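Local coordinates for putative glycyl-glycine endopeptidase lytM (Ruminococcus gnavus, PDB 3NYY), which is probably a zinc-dependent metalloendopeptidase of the M23 family, many of whose members cut peptide cross-links of bacterial cell walls, at residues D36-G42 with C84-N89; G148-K153 with L184-V190. All blocks are in the same frame, centred on the assembly; numbering follows the deposited sequence.

In the fold
Contact 1 and contact 2 belong to two different parts of the chain. Contact 1 joins helices 37-48 and 77-88 in the helical region assigned to the LytM N-terminal family; contact 2 pairs an edge of the antiparallel sheet in the M23 peptidase region. Contact 1 is complete in the sequence before contact 2 begins; their centres lie 24 Å apart and their nearest atoms about 11 Å apart, so they do not meet. The first is buried, the second lies at the surface. A sulfate sits on Arg85 of contact 1, and a nonaethylene glycol comes within about 3 Å of the Glu152 side chain of contact 2; both probably come from the crystallisation liquor.

Contact 1 (D36-G42 with C84-N89); sequences DPGRDVG and CRAIWN. With SO4 (sulfate ion), chain F.
Build two helix segments, 37-42 and 84-88, axes 7.7 Å apart at closest approach and N-to-C directions 125° apart. Asp36 (phi/psi -134/79, chi1 t) ends a loop; helical angles start at Pro37. It is the N-cap, OD1 accepting from Arg39 N (3.2 Å). This capped N-terminus has a glycine at the crossing: Gly38 CA lies 4.0 Å from Arg85 CA, where a CB would clash. The Asp36 carboxylate also takes Arg85, extended beyond an m chi1: NE to OD1 3.1 Å, NH2 to OD2 2.8 Å, a bidentate salt bridge. Arg85 NH2 and NH1 hydrogen-bond sulfate O1 at 2.9 and 3.0 Å; Trp77 also binds the ion. Asn89, chi1 m, gives ND2 to Asp36 OD1 (2.9 Å) and accepts at OD1 from Gly38 N (2.7 Å). Val41 (chi1 p) lays CG1 over the five-membered ring of Trp88 (chi1 m, chi2 80°), 3.9 Å from its centroid, a CH-pi contact. Leu31 of helix 25-31 touches Pro37, Val41 and Trp88, while helix 235-240 packs on Pro37 and Trp88.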
loop_
_atom_site.group_PDB
_atom_site.type_symbol
_atom_site.label_atom_id
_atom_site.label_comp_id
_atom_site.label_asym_id
_atom_site.label_seq_id
_atom_site.Cartn_x
_atom_site.Cartn_y
_atom_site.Cartn_z
ATOM N N ASP A 36 -4.697 13.988 -24.558
ATOM C CA ASP A 36 -5.754 14.579 -23.706
ATOM C C ASP A 36 -6.262 13.440 -22.835
ATOM O O ASP A 36 -7.309 12.829 -23.120
ATOM C CB ASP A 36 -6.842 15.169 -24.601
ATOM C CG ASP A 36 -7.878 16.004 -23.838
ATOM O OD1 ASP A 36 -7.989 15.925 -22.578
ATOM O OD2 ASP A 36 -8.579 16.763 -24.549
ATOM N N PRO A 37 -5.503 13.108 -21.783
ATOM C CA PRO A 37 -5.866 11.920 -21.003
ATOM C C PRO A 37 -7.182 12.048 -20.270
ATOM O O PRO A 37 -7.922 11.037 -20.186
ATOM C CB PRO A 37 -4.689 11.751 -20.037
ATOM C CG PRO A 37 -4.157 13.148 -19.916
ATOM C CD PRO A 37 -4.277 13.739 -21.273
ATOM N N GLY A 38 -7.519 13.251 -19.788
ATOM C CA GLY A 38 -8.805 13.475 -19.122
ATOM C C GLY A 38 -9.975 13.189 -20.068
ATOM O O GLY A 38 -10.963 12.505 -19.713
ATOM N N ARG A 39 -9.885 13.692 -21.281
ATOM C CA ARG A 39 -10.919 13.423 -22.272
ATOM C C ARG A 39 -11.067 11.936 -22.521
ATOM O O ARG A 39 -12.194 11.435 -22.562
ATOM C CB ARG A 39 -10.610 14.105 -23.603
ATOM C CG ARG A 39 -11.756 14.053 -24.574
ATOM C CD ARG A 39 -11.296 14.380 -25.997
ATOM N NE ARG A 39 -10.548 13.240 -26.553
ATOM C CZ ARG A 39 -10.249 13.073 -27.855
ATOM N NH1 ARG A 39 -10.617 13.978 -28.742
ATOM N NH2 ARG A 39 -9.620 11.971 -28.249
ATOM N N ASP A 40 -9.950 11.258 -22.776
ATOM C CA ASP A 40 -9.983 9.858 -23.190
ATOM C C ASP A 40 -10.432 8.925 -22.073
ATOM O O ASP A 40 -11.244 8.033 -22.312
ATOM C CB ASP A 40 -8.652 9.441 -23.796
ATOM C CG ASP A 40 -8.373 10.138 -25.122
ATOM O OD1 ASP A 40 -9.274 10.819 -25.672
ATOM O OD2 ASP A 40 -7.225 9.993 -25.608
ATOM N N VAL A 41 -10.004 9.187 -20.842
ATOM C CA VAL A 41 -10.494 8.380 -19.711
ATOM C C VAL A 41 -11.998 8.633 -19.479
ATOM O O VAL A 41 -12.783 7.714 -19.205
ATOM C CB VAL A 41 -9.650 8.557 -18.411
ATOM C CG1 VAL A 41 -9.989 9.893 -17.655
ATOM C CG2 VAL A 41 -9.766 7.296 -17.570
ATOM N N GLY A 42 -12.425 9.870 -19.660
ATOM C CA GLY A 42 -13.829 10.225 -19.570
ATOM C C GLY A 42 -14.669 9.488 -20.602
ATOM O O GLY A 42 -15.741 8.993 -20.284
ATOM N N CYS A 84 -12.938 15.393 -15.438
ATOM C CA CYS A 84 -11.919 14.424 -15.838
ATOM C C CYS A 84 -10.589 15.139 -16.118
ATOM O O CYS A 84 -9.548 14.697 -15.618
ATOM C CB CYS A 84 -12.343 13.642 -17.061
ATOM S SG CYS A 84 -13.833 12.631 -16.825
ATOM N N ARG A 85 -10.623 16.227 -16.882
ATOM C CA ARG A 85 -9.387 16.956 -17.171
ATOM C C ARG A 85 -8.775 17.619 -15.926
ATOM O O ARG A 85 -7.552 17.717 -15.791
ATOM C CB ARG A 85 -9.627 17.992 -18.265
ATOM C CG ARG A 85 -9.863 17.386 -19.662
ATOM C CD ARG A 85 -10.069 18.517 -20.614
ATOM N NE ARG A 85 -10.215 18.014 -21.971
ATOM C CZ ARG A 85 -11.184 18.324 -22.824
ATOM N NH1 ARG A 85 -12.152 19.175 -22.513
ATOM N NH2 ARG A 85 -11.175 17.773 -24.042
ATOM N N ALA A 86 -9.619 18.022 -14.970
ATOM C CA ALA A 86 -9.110 18.645 -13.738
ATOM C C ALA A 86 -8.228 17.632 -12.977
ATOM O O ALA A 86 -7.240 18.031 -12.367
ATOM C CB ALA A 86 -10.262 19.112 -12.852
ATOM N N ILE A 87 -8.575 16.341 -12.982
ATOM C CA ILE A 87 -7.787 15.306 -12.324
ATOM C C ILE A 87 -6.522 14.962 -13.119
ATOM O O ILE A 87 -5.449 14.806 -12.545
ATOM C CB ILE A 87 -8.607 14.039 -12.083
ATOM C CG1 ILE A 87 -9.764 14.349 -11.147
ATOM C CG2 ILE A 87 -7.795 12.833 -11.479
ATOM C CD1 ILE A 87 -10.804 13.239 -11.158
ATOM N N TRP A 88 -6.683 14.815 -14.433
ATOM C CA TRP A 88 -5.678 14.151 -15.286
ATOM C C TRP A 88 -4.776 15.117 -16.034
ATOM O O TRP A 88 -3.595 14.822 -16.178
ATOM C CB TRP A 88 -6.332 13.185 -16.298
ATOM C CG TRP A 88 -6.884 11.989 -15.630
ATOM C CD1 TRP A 88 -8.065 11.921 -14.974
ATOM C CD2 TRP A 88 -6.250 10.712 -15.494
ATOM N NE1 TRP A 88 -8.216 10.638 -14.420
ATOM C CE2 TRP A 88 -7.118 9.893 -14.740
ATOM C CE3 TRP A 88 -5.038 10.182 -15.921
ATOM C CZ2 TRP A 88 -6.806 8.584 -14.412
ATOM C CZ3 TRP A 88 -4.755 8.826 -15.640
ATOM C CH2 TRP A 88 -5.620 8.058 -14.874
ATOM N N ASN A 89 -5.290 16.250 -16.512
ATOM C CA ASN A 89 -4.567 17.016 -17.531
ATOM C C ASN A 89 -3.477 17.964 -17.045
ATOM O O ASN A 89 -2.625 18.397 -17.856
ATOM C CB ASN A 89 -5.544 17.759 -18.441
ATOM C CG ASN A 89 -6.215 16.847 -19.445
ATOM O OD1 ASN A 89 -6.455 15.671 -19.168
ATOM N ND2 ASN A 89 -6.491 17.382 -20.630
HETATM S S SO4 F . -14.313 19.560 -25.385
HETATM O O1 SO4 F . -13.914 18.302 -24.745
HETATM O O2 SO4 F . -14.189 20.649 -24.422
HETATM O O3 SO4 F . -13.459 19.784 -26.534
HETATM O O4 SO4 F . -15.717 19.367 -25.759
#

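Contact 2 (G148-K153 with L184-V190)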
loop_
_atom_site.group_PDB
_atom_site.type_symbol
_atom_site.label_atom_id
_atom_site.label_comp_id
_atom_site.label_asym_id
_atom_site.label_seq_id
_atom_site.Cartn_x
_atom_site.Cartn_y
_atom_site.Cartn_z
ATOM N N GLY A 148 0.098 25.779 -10.380
ATOM C CA GLY A 148 -1.056 26.263 -9.630
ATOM C C GLY A 148 -0.744 27.370 -8.679
ATOM O O GLY A 148 0.228 28.124 -8.894
ATOM N N VAL A 149 -1.605 27.528 -7.674
ATOM C CA VAL A 149 -1.475 28.598 -6.672
ATOM C C VAL A 149 -1.591 27.924 -5.322
ATOM O O VAL A 149 -2.391 27.004 -5.165
ATOM C CB VAL A 149 -2.579 29.674 -6.828
ATOM C CG1 VAL A 149 -2.473 30.692 -5.727
ATOM C CG2 VAL A 149 -2.502 30.316 -8.266
ATOM N N VAL A 150 -0.776 28.348 -4.366
ATOM C CA VAL A 150 -0.867 27.862 -2.989
ATOM C C VAL A 150 -2.148 28.425 -2.379
ATOM O O VAL A 150 -2.280 29.640 -2.202
ATOM C CB VAL A 150 0.339 28.282 -2.105
ATOM C CG1 VAL A 150 0.164 27.720 -0.673
ATOM C CG2 VAL A 150 1.662 27.812 -2.742
ATOM N N THR A 151 -3.094 27.542 -2.096
ATOM C CA THR A 151 -4.432 27.847 -1.589
ATOM C C THR A 151 -4.554 27.721 -0.081
ATOM O O THR A 151 -5.303 28.475 0.549
ATOM C CB THR A 151 -5.459 26.892 -2.235
ATOM O OG1 THR A 151 -5.383 27.044 -3.651
ATOM C CG2 THR A 151 -6.892 27.143 -1.741
ATOM N N GLU A 152 -3.881 26.702 0.485
ATOM C CA GLU A 152 -3.838 26.532 1.928
ATOM C C GLU A 152 -2.440 26.124 2.340
ATOM O O GLU A 152 -1.728 25.425 1.587
ATOM C CB GLU A 152 -4.868 25.488 2.390
ATOM C CG GLU A 152 -6.310 25.994 2.320
ATOM C CD GLU A 152 -7.344 24.988 2.786
ATOM O OE1 GLU A 152 -7.250 23.808 2.397
ATOM O OE2 GLU A 152 -8.268 25.380 3.533
ATOM N N LYS A 153 -2.039 26.547 3.532
ATOM C CA LYS A 153 -0.740 26.180 4.083
ATOM C C LYS A 153 -0.808 26.275 5.589
ATOM O O LYS A 153 -1.072 27.350 6.143
ATOM C CB LYS A 153 0.360 27.073 3.569
ATOM C CG LYS A 153 1.767 26.657 4.061
ATOM C CD LYS A 153 2.733 27.815 3.890
ATOM C CE LYS A 153 4.165 27.454 4.389
ATOM N NZ LYS A 153 4.912 28.700 4.688
ATOM N N LEU A 184 7.185 29.180 0.737
ATOM C CA LEU A 184 5.955 29.442 0.005
ATOM C C LEU A 184 4.900 29.980 0.968
ATOM O O LEU A 184 4.842 29.588 2.151
ATOM C CB LEU A 184 5.407 28.167 -0.657
ATOM C CG LEU A 184 6.246 27.531 -1.742
ATOM C CD1 LEU A 184 5.719 26.111 -2.037
ATOM C CD2 LEU A 184 6.270 28.362 -3.007
ATOM N N GLU A 185 4.077 30.882 0.451
ATOM C CA GLU A 185 2.968 31.424 1.206
ATOM C C GLU A 185 1.724 31.321 0.369
ATOM O O GLU A 185 1.803 31.243 -0.864
ATOM C CB GLU A 185 3.173 32.901 1.509
ATOM C CG GLU A 185 4.456 33.187 2.261
ATOM C CD GLU A 185 4.413 34.526 2.969
ATOM O OE1 GLU A 185 3.568 34.687 3.878
ATOM O OE2 GLU A 185 5.216 35.410 2.614
ATOM N N LYS A 186 0.582 31.303 1.047
ATOM C CA LYS A 186 -0.692 31.359 0.377
ATOM C C LYS A 186 -0.714 32.453 -0.632
ATOM O O LYS A 186 -0.272 33.580 -0.327
ATOM C CB LYS A 186 -1.844 31.577 1.360
ATOM C CG LYS A 186 -2.233 30.307 2.069
ATOM C CD LYS A 186 -3.099 30.557 3.303
ATOM C CE LYS A 186 -4.490 31.046 2.956
ATOM N NZ LYS A 186 -5.313 31.193 4.206
ATOM N N GLY A 187 -1.226 32.135 -1.822
ATOM C CA GLY A 187 -1.287 33.094 -2.933
ATOM C C GLY A 187 -0.131 33.013 -3.913
ATOM O O GLY A 187 -0.231 33.548 -5.009
ATOM N N ASP A 188 0.971 32.366 -3.535
ATOM C CA ASP A 188 2.134 32.241 -4.403
ATOM C C ASP A 188 1.842 31.276 -5.545
ATOM O O ASP A 188 1.243 30.227 -5.350
ATOM C CB ASP A 188 3.352 31.726 -3.644
ATOM C CG ASP A 188 4.008 32.784 -2.741
ATOM O OD1 ASP A 188 3.631 33.987 -2.818
ATOM O OD2 ASP A 188 4.888 32.376 -1.960
ATOM N N PRO A 189 2.282 31.620 -6.748
ATOM C CA PRO A 189 2.202 30.726 -7.870
ATOM C C PRO A 189 3.290 29.655 -7.763
ATOM O O PRO A 189 4.382 29.946 -7.293
ATOM C CB PRO A 189 2.458 31.668 -9.064
ATOM C CG PRO A 189 3.419 32.688 -8.515
ATOM C CD PRO A 189 2.942 32.911 -7.098
ATOM N N VAL A 190 2.993 28.440 -8.218
ATOM C CA VAL A 190 3.956 27.356 -8.318
ATOM C C VAL A 190 3.909 26.770 -9.746
ATOM O O VAL A 190 2.861 26.821 -10.426
ATOM C CB VAL A 190 3.748 26.212 -7.265
ATOM C CG1 VAL A 190 3.984 26.773 -5.837
ATOM C CG2 VAL A 190 2.430 25.529 -7.413
#
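This is an antiparallel edge pairing in the M23 peptidase sheet: strand 148-153, whose other neighbour is strand 162-166, takes on the short strand 189-190 and the type II turn Glu185-Asp188 before it. Backbone hydrogen bonds set the register. Gly148 and Val190 form a hydrogen-bonded pair, Gly148 N to Val190 O 3.0 Å and Val190 N to Gly148 O 2.9 Å; Val149 and Pro189 follow as a non-hydrogen-bonded pair. Val150 N then gives to Asp188 O (2.9 Å), and Gly187 N to Val150 O (2.7 Å). The turn closes with Asp188 N to Glu185 O, 3.0 Å; its third residue, Gly187, has positive phi (95°), where a side chain would collide with Lys186 O. Among apolar contacts, Val150 CG2 meets Val190 CG1 at 4.0 Å and Leu184 CB at 4.3 Å, next to Ile163 and Ile165. Beyond, Thr151 and Glu152 both face Gly164 in a classic beta bulge. Asp188 OD2 accepts from Glu185 N (3.0 Å), across the turn's ends, and extended Lys153 NZ hydrogen-bonds Leu184 O at 2.7 Å.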